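Side-chain contacts in proton-dependent oligopeptide transporter family protein (Xanthomonas campestris, PDB 6EI3), which probably carries short peptides across the membrane together with protons, as a member of the POT family of the major facilitator superfamily: residues Ile24-Leu29 / Ala45-Ile50; Thr78-Ser83 / Val185-Arg190; Ser212-His217 / Ala261-Gly266. All coordinates share one frame; numbering follows the deposited sequence.

Contact 1: Ile24-Leu29 / Ala45-Ile50; sequences ILVQFL and AEAKHI. With 78M ((2S)-2,3-dihydroxypropyl(7Z)-pentadec-7-enoate), chain G.
L29 meets I50 where the short helix 25-30 lies against helix 40-60. Here the contact is tight. The CD1 methyl of L29 comes 3.7 Å from CG2 of I50, and the two side chains cross obliquely. The CG2 branch of I50 is anti to the backbone N, and CG1 is anti to the carbonyl carbon (chi1 -63°). CG2 faces L29 and CG1 faces the lipid 78M, while CD1 lies near both. I50 CG1 lies 3.2 Å from the ester carbonyl oxygen O1 of 78M. One residue thus packs against protein and ligand at once.

Around A47 the fit is looser. A47 CB is 4.2 Å from CG1 of V26 and 4.4 Å from CB of L29. Even so, A47 is where the backbones come nearest, with its CA 5.7 Å from the CA of V26. The segment axes approach to 9.5 Å and run at 142°, nearer antiparallel than parallel.

The lipid-facing side is more polar. E46 OE2 lies 3.5 Å from the glycerol hydroxyl oxygen O19 of 78M. The carboxylate is also hydrogen-bonded to the backbone N atoms of Q36 and E37, one to each oxygen. No hydrogen bond links the two segments, so they meet here through apolar fit. E46, gripped by two backbone N-H groups, is probably kept fixed beside the lipid head group.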
loop_
_atom_site.group_PDB
_atom_site.type_symbol
_atom_site.label_atom_id
_atom_site.label_comp_id
_atom_site.label_asym_id
_atom_site.label_seq_id
_atom_site.Cartn_x
_atom_site.Cartn_y
_atom_site.Cartn_z
ATOM N N ILE A 24 4.032 10.500 11.856
ATOM C CA ILE A 24 4.329 11.869 12.322
ATOM C C ILE A 24 4.857 12.732 11.181
ATOM O O ILE A 24 5.069 13.926 11.375
ATOM C CB ILE A 24 5.283 11.963 13.548
ATOM C CG1 ILE A 24 6.629 11.255 13.295
ATOM C CG2 ILE A 24 4.614 11.478 14.795
ATOM C CD1 ILE A 24 7.849 11.946 13.893
ATOM N N LEU A 25 5.115 12.140 10.011
ATOM C CA LEU A 25 5.751 12.861 8.906
ATOM C C LEU A 25 5.033 14.167 8.493
ATOM O O LEU A 25 5.685 15.206 8.406
ATOM C CB LEU A 25 5.981 11.936 7.679
ATOM C CG LEU A 25 6.776 12.555 6.483
ATOM C CD1 LEU A 25 8.157 13.093 6.945
ATOM C CD2 LEU A 25 7.009 11.506 5.378
ATOM N N VAL A 26 3.720 14.113 8.226
ATOM C CA VAL A 26 2.948 15.291 7.816
ATOM C C VAL A 26 2.872 16.354 8.944
ATOM O O VAL A 26 3.093 17.536 8.674
ATOM C CB VAL A 26 1.568 14.880 7.249
ATOM C CG1 VAL A 26 0.669 16.092 7.034
ATOM C CG2 VAL A 26 1.754 14.166 5.919
ATOM N N GLN A 27 2.591 15.934 10.203
ATOM C CA GLN A 27 2.525 16.874 11.319
ATOM C C GLN A 27 3.888 17.536 11.534
ATOM O O GLN A 27 3.947 18.732 11.805
ATOM C CB GLN A 27 2.026 16.190 12.600
ATOM C CG GLN A 27 1.792 17.198 13.751
ATOM C CD GLN A 27 0.559 16.932 14.577
ATOM O OE1 GLN A 27 0.027 15.820 14.623
ATOM N NE2 GLN A 27 0.082 17.960 15.268
ATOM N N PHE A 28 4.989 16.779 11.375
ATOM C CA PHE A 28 6.310 17.391 11.469
ATOM C C PHE A 28 6.486 18.369 10.282
ATOM O O PHE A 28 6.926 19.499 10.481
ATOM C CB PHE A 28 7.448 16.323 11.423
ATOM C CG PHE A 28 8.778 16.936 11.022
ATOM C CD1 PHE A 28 9.448 17.808 11.878
ATOM C CD2 PHE A 28 9.329 16.687 9.768
ATOM C CE1 PHE A 28 10.642 18.423 11.482
ATOM C CE2 PHE A 28 10.524 17.296 9.377
ATOM C CZ PHE A 28 11.182 18.143 10.240
ATOM N N LEU A 29 6.188 17.912 9.039
ATOM C CA LEU A 29 6.436 18.751 7.851
ATOM C C LEU A 29 5.704 20.089 7.822
ATOM O O LEU A 29 6.297 21.092 7.444
ATOM C CB LEU A 29 6.147 17.980 6.544
ATOM C CG LEU A 29 7.188 16.907 6.131
ATOM C CD1 LEU A 29 6.648 16.059 5.001
ATOM C CD2 LEU A 29 8.541 17.539 5.743
ATOM N N ALA A 45 -0.841 20.749 0.361
ATOM C CA ALA A 45 -0.616 19.958 -0.853
ATOM C C ALA A 45 0.830 19.449 -0.904
ATOM O O ALA A 45 1.055 18.280 -1.215
ATOM C CB ALA A 45 -0.927 20.792 -2.083
ATOM N N GLU A 46 1.806 20.323 -0.581
ATOM C CA GLU A 46 3.217 19.959 -0.558
ATOM C C GLU A 46 3.509 18.862 0.465
ATOM O O GLU A 46 4.225 17.920 0.131
ATOM C CB GLU A 46 4.101 21.179 -0.334
ATOM C CG GLU A 46 5.580 20.910 -0.574
ATOM C CD GLU A 46 6.494 22.086 -0.306
ATOM O OE1 GLU A 46 5.999 23.149 0.128
ATOM O OE2 GLU A 46 7.711 21.950 -0.554
ATOM N N ALA A 47 2.938 18.954 1.692
ATOM C CA ALA A 47 3.151 17.926 2.713
ATOM C C ALA A 47 2.549 16.604 2.261
ATOM O O ALA A 47 3.205 15.581 2.408
ATOM C CB ALA A 47 2.573 18.353 4.061
ATOM N N LYS A 48 1.348 16.631 1.614
ATOM C CA LYS A 48 0.695 15.414 1.084
ATOM C C LYS A 48 1.570 14.812 -0.031
ATOM O O LYS A 48 1.725 13.594 -0.103
ATOM C CB LYS A 48 -0.679 15.735 0.490
ATOM C CG LYS A 48 -1.747 16.070 1.501
ATOM C CD LYS A 48 -3.023 16.425 0.760
ATOM C CE LYS A 48 -4.002 17.121 1.658
ATOM N NZ LYS A 48 -5.269 17.404 0.929
ATOM N N HIS A 49 2.138 15.682 -0.888
ATOM C CA HIS A 49 2.970 15.272 -2.015
ATOM C C HIS A 49 4.135 14.445 -1.543
ATOM O O HIS A 49 4.357 13.382 -2.092
ATOM C CB HIS A 49 3.448 16.477 -2.842
ATOM C CG HIS A 49 3.782 16.090 -4.243
ATOM N ND1 HIS A 49 2.799 16.005 -5.227
ATOM C CD2 HIS A 49 4.958 15.666 -4.760
ATOM C CE1 HIS A 49 3.420 15.579 -6.314
ATOM N NE2 HIS A 49 4.716 15.345 -6.076
ATOM N N ILE A 50 4.833 14.898 -0.480
ATOM C CA ILE A 50 5.959 14.186 0.112
ATOM C C ILE A 50 5.545 12.820 0.714
ATOM O O ILE A 50 6.213 11.811 0.468
ATOM C CB ILE A 50 6.681 15.104 1.147
ATOM C CG1 ILE A 50 7.283 16.344 0.454
ATOM C CG2 ILE A 50 7.768 14.323 1.921
ATOM C CD1 ILE A 50 7.520 17.567 1.368
HETATM O O21 78M G . 6.648 19.800 -5.124
HETATM C C20 78M G . 8.045 19.585 -4.969
HETATM C C18 78M G . 8.309 18.543 -3.907
HETATM O O19 78M G . 8.071 19.089 -2.607
HETATM C C17 78M G . 9.710 17.973 -3.970
HETATM O O2 78M G . 9.588 16.528 -3.919
HETATM C C1 78M G . 9.671 15.919 -2.728
HETATM O O1 78M G . 9.706 16.498 -1.678
HETATM C C2 78M G . 9.677 14.428 -2.878
HETATM C C3 78M G . 10.502 13.694 -1.832
HETATM C C4 78M G . 9.911 12.337 -1.514
HETATM C C5 78M G . 10.866 11.358 -0.866
HETATM C C6 78M G . 10.426 9.903 -1.002
HETATM C C7 78M G . 10.816 9.294 -2.311
HETATM C C8 78M G . 10.599 8.049 -2.693
HETATM C C9 78M G . 11.015 7.442 -3.996
HETATM C C10 78M G . 9.889 7.363 -5.017
HETATM C C11 78M G . 10.150 6.375 -6.144
HETATM C C12 78M G . 9.008 6.300 -7.131
HETATM C C13 78M G . 9.047 5.131 -8.094
HETATM C C15 78M G . 7.853 3.989 -10.006
HETATM C C14 78M G . 7.773 5.010 -8.902
#

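Contact 2: Thr78-Ser83 / Val185-Arg190; sequences TIIWFS and VFWLGR. With 78M ((2S)-2,3-dihydroxypropyl(7Z)-pentadec-7-enoate), chain B.
I79 O is gripped twice, by its own helix. S83 OG donates to it at 2.8 Å from above the carbonyl plane, and S83 N reaches it from the opposite face.

I79 makes the closest approach to F186. Its CG2 methyl stands over one face of the F186 ring in a CH-pi contact, 3.7 Å from the centroid and 19° off the normal. F186 holds CG anti to its backbone N (chi1 -173°), which points the ring at helix 62-95. I80 meets the same ring at its edge. I80 CD1 is 3.8 Å from F186 CD2 and 3.9 Å from W187 CB.

The W187 ring is sandwiched. R190 NH1 lies over the centre of one face, 3.2 Å above its plane, and the acyl chain of 78M covers the other. R190 NH1 also donates to W187 O at 3.0 Å. W81 NE1 donates to the hydroxyl O19 of 78M at 2.9 Å, and T77 is also hydrogen-bonded to the lipid.

The contact joins helix 62-95 to the C-terminal end of helix 168-188. Helix 4-22 packs on F186 through I7 and N10, and I117 of helix 100-117 touches S83.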
loop_
_atom_site.group_PDB
_atom_site.type_symbol
_atom_site.label_atom_id
_atom_site.label_comp_id
_atom_site.label_asym_id
_atom_site.label_seq_id
_atom_site.Cartn_x
_atom_site.Cartn_y
_atom_site.Cartn_z
ATOM N N THR A 78 19.956 -9.884 0.958
ATOM C CA THR A 78 19.133 -8.793 0.444
ATOM C C THR A 78 18.482 -8.046 1.612
ATOM O O THR A 78 18.545 -6.813 1.646
ATOM C CB THR A 78 18.149 -9.336 -0.598
ATOM O OG1 THR A 78 18.885 -10.126 -1.531
ATOM C CG2 THR A 78 17.418 -8.221 -1.353
ATOM N N ILE A 79 17.952 -8.791 2.610
ATOM C CA ILE A 79 17.353 -8.183 3.802
ATOM C C ILE A 79 18.386 -7.333 4.526
ATOM O O ILE A 79 18.091 -6.187 4.864
ATOM C CB ILE A 79 16.647 -9.200 4.772
ATOM C CG1 ILE A 79 15.375 -9.786 4.113
ATOM C CG2 ILE A 79 16.273 -8.472 6.114
ATOM C CD1 ILE A 79 14.851 -11.131 4.746
ATOM N N ILE A 80 19.580 -7.887 4.762
ATOM C CA ILE A 80 20.668 -7.202 5.463
ATOM C C ILE A 80 21.045 -5.875 4.790
ATOM O O ILE A 80 21.121 -4.854 5.471
ATOM C CB ILE A 80 21.900 -8.151 5.657
ATOM C CG1 ILE A 80 21.697 -9.095 6.857
ATOM C CG2 ILE A 80 23.231 -7.375 5.797
ATOM C CD1 ILE A 80 21.755 -8.456 8.314
ATOM N N TRP A 81 21.260 -5.894 3.458
ATOM C CA TRP A 81 21.689 -4.704 2.731
ATOM C C TRP A 81 20.601 -3.655 2.613
ATOM O O TRP A 81 20.900 -2.481 2.781
ATOM C CB TRP A 81 22.309 -5.067 1.376
ATOM C CG TRP A 81 23.717 -5.559 1.545
ATOM C CD1 TRP A 81 24.151 -6.848 1.441
ATOM C CD2 TRP A 81 24.841 -4.795 2.019
ATOM N NE1 TRP A 81 25.494 -6.922 1.736
ATOM C CE2 TRP A 81 25.943 -5.675 2.094
ATOM C CE3 TRP A 81 25.031 -3.440 2.361
ATOM C CZ2 TRP A 81 27.222 -5.245 2.480
ATOM C CZ3 TRP A 81 26.295 -3.016 2.751
ATOM C CH2 TRP A 81 27.376 -3.911 2.802
ATOM N N PHE A 82 19.345 -4.058 2.369
ATOM C CA PHE A 82 18.243 -3.101 2.339
ATOM C C PHE A 82 18.014 -2.525 3.744
ATOM O O PHE A 82 17.734 -1.340 3.857
ATOM C CB PHE A 82 16.959 -3.736 1.798
ATOM C CG PHE A 82 16.829 -3.658 0.296
ATOM C CD1 PHE A 82 16.417 -2.483 -0.323
ATOM C CD2 PHE A 82 17.124 -4.753 -0.498
ATOM C CE1 PHE A 82 16.277 -2.415 -1.713
ATOM C CE2 PHE A 82 16.984 -4.684 -1.891
ATOM C CZ PHE A 82 16.563 -3.514 -2.491
ATOM N N SER A 83 18.167 -3.352 4.809
ATOM C CA SER A 83 17.988 -2.885 6.193
ATOM C C SER A 83 19.052 -1.862 6.599
ATOM O O SER A 83 18.743 -0.938 7.341
ATOM C CB SER A 83 17.958 -4.052 7.174
ATOM O OG SER A 83 16.821 -4.863 6.926
ATOM N N VAL A 185 19.302 -7.343 15.515
ATOM C CA VAL A 185 18.634 -8.576 15.937
ATOM C C VAL A 185 18.575 -9.586 14.767
ATOM O O VAL A 185 18.916 -10.755 14.956
ATOM C CB VAL A 185 17.257 -8.307 16.612
ATOM C CG1 VAL A 185 16.421 -9.582 16.700
ATOM C CG2 VAL A 185 17.444 -7.702 18.013
ATOM N N PHE A 186 18.224 -9.110 13.551
ATOM C CA PHE A 186 18.189 -9.976 12.371
ATOM C C PHE A 186 19.582 -10.610 12.166
ATOM O O PHE A 186 19.688 -11.825 12.090
ATOM C CB PHE A 186 17.702 -9.209 11.111
ATOM C CG PHE A 186 17.488 -10.097 9.894
ATOM C CD1 PHE A 186 16.334 -10.875 9.770
ATOM C CD2 PHE A 186 18.429 -10.141 8.870
ATOM C CE1 PHE A 186 16.146 -11.708 8.652
ATOM C CE2 PHE A 186 18.217 -10.935 7.737
ATOM C CZ PHE A 186 17.081 -11.720 7.639
ATOM N N TRP A 187 20.645 -9.782 12.197
ATOM C CA TRP A 187 22.049 -10.195 12.047
ATOM C C TRP A 187 22.503 -11.189 13.144
ATOM O O TRP A 187 23.259 -12.117 12.858
ATOM C CB TRP A 187 22.940 -8.934 12.001
ATOM C CG TRP A 187 24.415 -9.199 11.954
ATOM C CD1 TRP A 187 25.180 -9.417 10.843
ATOM C CD2 TRP A 187 25.309 -9.227 13.074
ATOM N NE1 TRP A 187 26.493 -9.622 11.210
ATOM C CE2 TRP A 187 26.598 -9.524 12.576
ATOM C CE3 TRP A 187 25.136 -9.077 14.463
ATOM C CZ2 TRP A 187 27.718 -9.641 13.413
ATOM C CZ3 TRP A 187 26.248 -9.185 15.291
ATOM C CH2 TRP A 187 27.519 -9.474 14.768
ATOM N N LEU A 188 22.003 -11.034 14.378
ATOM C CA LEU A 188 22.349 -11.940 15.484
ATOM C C LEU A 188 21.884 -13.397 15.268
ATOM O O LEU A 188 22.474 -14.303 15.825
ATOM C CB LEU A 188 21.848 -11.382 16.836
ATOM C CG LEU A 188 22.738 -10.289 17.467
ATOM C CD1 LEU A 188 21.963 -9.448 18.451
ATOM C CD2 LEU A 188 23.949 -10.893 18.172
ATOM N N GLY A 189 20.862 -13.619 14.447
ATOM C CA GLY A 189 20.440 -14.982 14.155
ATOM C C GLY A 189 21.037 -15.566 12.882
ATOM O O GLY A 189 20.637 -16.664 12.499
ATOM N N ARG A 190 21.983 -14.837 12.203
ATOM C CA ARG A 190 22.582 -15.198 10.889
ATOM C C ARG A 190 23.106 -16.643 10.771
ATOM O O ARG A 190 22.839 -17.292 9.760
ATOM C CB ARG A 190 23.681 -14.199 10.440
ATOM C CG ARG A 190 25.065 -14.330 11.097
ATOM C CD ARG A 190 25.887 -13.043 11.073
ATOM N NE ARG A 190 27.095 -13.142 11.920
ATOM C CZ ARG A 190 27.127 -12.939 13.237
ATOM N NH1 ARG A 190 26.023 -12.601 13.892
ATOM N NH2 ARG A 190 28.270 -13.057 13.904
HETATM O O21 78M B . 25.046 -11.893 3.749
HETATM C C20 78M B . 26.171 -11.298 3.118
HETATM C C18 78M B . 26.306 -9.845 3.509
HETATM O O19 78M B . 27.186 -9.180 2.595
HETATM C C17 78M B . 26.809 -9.676 4.922
HETATM O O2 78M B . 26.701 -8.262 5.210
HETATM C C1 78M B . 26.905 -7.868 6.473
HETATM O O1 78M B . 27.074 -8.625 7.394
HETATM C C2 78M B . 26.913 -6.367 6.574
HETATM C C3 78M B . 26.962 -5.808 7.996
HETATM C C4 78M B . 25.662 -5.986 8.772
HETATM C C5 78M B . 25.633 -5.261 10.106
HETATM C C6 78M B . 24.509 -5.714 11.032
HETATM C C7 78M B . 24.229 -4.763 12.159
HETATM C C8 78M B . 24.824 -4.686 13.346
HETATM C C9 78M B . 25.957 -5.519 13.885
HETATM C C10 78M B . 26.320 -5.165 15.334
HETATM C C11 78M B . 25.401 -5.784 16.381
HETATM C C12 78M B . 25.419 -5.085 17.734
HETATM C C13 78M B . 24.650 -5.824 18.826
HETATM C C15 78M B . 23.066 -4.170 19.984
HETATM C C14 78M B . 24.343 -5.000 20.075
#

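Contact 3: Ser212-His217 / Ala261-Gly266; sequences SALLAH and AGIGGG. With 78M ((2S)-2,3-dihydroxypropyl(7Z)-pentadec-7-enoate), chain O.
The contact lies at the C-terminal end of helix 206-215, where it meets the glycine-rich part of helix 248-270. L214 carries it from the first helix. With CG turned away from its own carbonyl carbon (chi1 -72°), the fork of L214 reaches helix 248-270, and its two methyls take different partners. CD2 touches bare backbone, 3.7 Å from the carbonyl carbon of G266. It is equally close to the carbonyl oxygen of that residue. CD1 meets a side chain instead, 4.0 Å from CG2 of I263. L214 and I263 meet nearly at right angles and touch through this one methyl pair.

The segment 261-266 holds four glycines, G262, G264, G265 and G266, yet keeps helical backbone bonds. G266 N donates to G262 O at 2.8 Å, and G265 N donates to A261 O. With no side chain on G266, the leucine methyl rests directly on the main chain. The two segments are nearest at this point, with 7.0 Å between the CA atoms of L214 and G266.

In this major facilitator superfamily transporter, helix 248-270 follows the first six-helix bundle and precedes helix 281-306. It is probably one of the two extra helices that bacterial POT proteins insert between their bundles. Helix 206-215 ends here, and A216 is the first residue to leave helical geometry. Q270, further along helix 248-270, adds polar links: its NE2 is hydrogen-bonded to both A213 O and L214 O. Helix 224-239 closes over the apolar pair, with A229 touching both L214 and I263.

Another part of the glycine-rich segment meets 78M. A261 CA lies 3.7 Å from C5 of the acyl chain, and G264 O is the same distance from the ester carbonyl oxygen O1.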
loop_
_atom_site.group_PDB
_atom_site.type_symbol
_atom_site.label_atom_id
_atom_site.label_comp_id
_atom_site.label_asym_id
_atom_site.label_seq_id
_atom_site.Cartn_x
_atom_site.Cartn_y
_atom_site.Cartn_z
ATOM N N SER A 212 5.891 -15.725 -24.357
ATOM C CA SER A 212 5.396 -16.596 -25.428
ATOM C C SER A 212 4.103 -16.073 -26.042
ATOM O O SER A 212 3.973 -16.112 -27.254
ATOM C CB SER A 212 5.193 -18.015 -24.924
ATOM O OG SER A 212 6.419 -18.605 -24.528
ATOM N N ALA A 213 3.163 -15.560 -25.216
ATOM C CA ALA A 213 1.878 -15.007 -25.668
ATOM C C ALA A 213 2.066 -13.814 -26.598
ATOM O O ALA A 213 1.475 -13.799 -27.672
ATOM C CB ALA A 213 1.023 -14.603 -24.470
ATOM N N LEU A 214 2.892 -12.822 -26.191
ATOM C CA LEU A 214 3.159 -11.605 -26.969
ATOM C C LEU A 214 3.975 -11.844 -28.251
ATOM O O LEU A 214 3.659 -11.247 -29.284
ATOM C CB LEU A 214 3.840 -10.526 -26.098
ATOM C CG LEU A 214 2.991 -9.812 -25.034
ATOM C CD1 LEU A 214 3.875 -9.137 -24.002
ATOM C CD2 LEU A 214 2.056 -8.784 -25.654
ATOM N N LEU A 215 5.022 -12.698 -28.186
ATOM C CA LEU A 215 5.905 -12.984 -29.331
ATOM C C LEU A 215 5.364 -13.998 -30.342
ATOM O O LEU A 215 5.740 -13.915 -31.514
ATOM C CB LEU A 215 7.312 -13.425 -28.877
ATOM C CG LEU A 215 8.175 -12.436 -28.081
ATOM C CD1 LEU A 215 9.380 -13.141 -27.487
ATOM C CD2 LEU A 215 8.632 -11.267 -28.933
ATOM N N ALA A 216 4.534 -14.974 -29.909
ATOM C CA ALA A 216 3.990 -16.001 -30.815
ATOM C C ALA A 216 3.193 -15.441 -31.984
ATOM O O ALA A 216 2.360 -14.551 -31.810
ATOM C CB ALA A 216 3.150 -17.017 -30.052
ATOM N N HIS A 217 3.467 -15.974 -33.185
ATOM C CA HIS A 217 2.793 -15.592 -34.420
ATOM C C HIS A 217 1.566 -16.467 -34.655
ATOM O O HIS A 217 1.509 -17.600 -34.165
ATOM C CB HIS A 217 3.758 -15.703 -35.612
ATOM C CG HIS A 217 4.797 -14.628 -35.645
ATOM N ND1 HIS A 217 6.009 -14.778 -34.997
ATOM C CD2 HIS A 217 4.768 -13.415 -36.245
ATOM C CE1 HIS A 217 6.680 -13.662 -35.229
ATOM N NE2 HIS A 217 5.971 -12.809 -35.970
ATOM N N ALA A 261 -1.206 -1.600 -18.151
ATOM C CA ALA A 261 -2.377 -1.678 -19.013
ATOM C C ALA A 261 -2.062 -2.222 -20.415
ATOM O O ALA A 261 -2.769 -3.113 -20.892
ATOM C CB ALA A 261 -3.060 -0.320 -19.101
ATOM N N GLY A 262 -1.007 -1.696 -21.040
ATOM C CA GLY A 262 -0.587 -2.079 -22.385
ATOM C C GLY A 262 -0.059 -3.494 -22.499
ATOM O O GLY A 262 -0.533 -4.252 -23.349
ATOM N N ILE A 263 0.927 -3.865 -21.644
ATOM C CA ILE A 263 1.509 -5.214 -21.646
ATOM C C ILE A 263 0.452 -6.236 -21.167
ATOM O O ILE A 263 0.276 -7.263 -21.824
ATOM C CB ILE A 263 2.877 -5.287 -20.896
ATOM C CG1 ILE A 263 3.926 -4.350 -21.568
ATOM C CG2 ILE A 263 3.416 -6.731 -20.809
ATOM C CD1 ILE A 263 5.031 -3.808 -20.657
ATOM N N GLY A 264 -0.276 -5.908 -20.088
ATOM C CA GLY A 264 -1.359 -6.739 -19.557
ATOM C C GLY A 264 -2.460 -6.994 -20.577
ATOM O O GLY A 264 -2.769 -8.152 -20.888
ATOM N N GLY A 265 -3.004 -5.908 -21.132
ATOM C CA GLY A 265 -4.059 -5.936 -22.137
ATOM C C GLY A 265 -3.612 -6.566 -23.443
ATOM O O GLY A 265 -4.410 -7.202 -24.138
ATOM N N GLY A 266 -2.326 -6.391 -23.757
ATOM C CA GLY A 266 -1.686 -6.951 -24.941
ATOM C C GLY A 266 -1.514 -8.449 -24.816
ATOM O O GLY A 266 -1.665 -9.173 -25.805
HETATM O O21 78M O . -11.945 -9.680 -17.503
HETATM C C20 78M O . -10.575 -9.782 -17.855
HETATM C C18 78M O . -10.066 -8.492 -18.454
HETATM O O19 78M O . -10.833 -8.151 -19.611
HETATM C C17 78M O . -8.603 -8.561 -18.814
HETATM O O2 78M O . -8.157 -7.189 -18.929
HETATM C C1 78M O . -6.840 -6.953 -18.940
HETATM O O1 78M O . -6.000 -7.812 -19.024
HETATM C C2 78M O . -6.549 -5.485 -18.820
HETATM C C3 78M O . -5.767 -5.130 -17.562
HETATM C C4 78M O . -6.244 -3.839 -16.910
HETATM C C5 78M O . -5.226 -2.710 -16.905
HETATM C C6 78M O . -4.156 -2.810 -15.811
HETATM C C7 78M O . -4.402 -1.856 -14.687
HETATM C C8 78M O . -3.693 -0.780 -14.391
HETATM C C9 78M O . -3.961 0.171 -13.260
HETATM C C10 78M O . -4.921 1.286 -13.685
HETATM C C11 78M O . -6.049 1.559 -12.705
HETATM C C12 78M O . -7.325 2.050 -13.379
HETATM C C13 78M O . -8.542 2.180 -12.472
HETATM C C15 78M O . -9.920 3.680 -10.998
HETATM C C14 78M O . -8.577 3.443 -11.630
#

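The three contacts follow one another along the chain without overlap, and none touches another. Contacts 1 and 2 are the closest pair, with centres 30 Å apart and nearest atoms about 17 Å apart. They are joined in sequence, since helix 40-60 is followed directly by helix 62-95. Contact 3 is remote from both. Its centre is 40 Å from that of contact 1, across the centre of the chain, and 39 Å from that of contact 2. Helix 168-188 of contact 2 leads on to helix 206-215 of contact 3. Each contact borders a different one of the bound 78M molecules. The lipid pocket at contact 1 also includes L252 and C253 of helix 248-270.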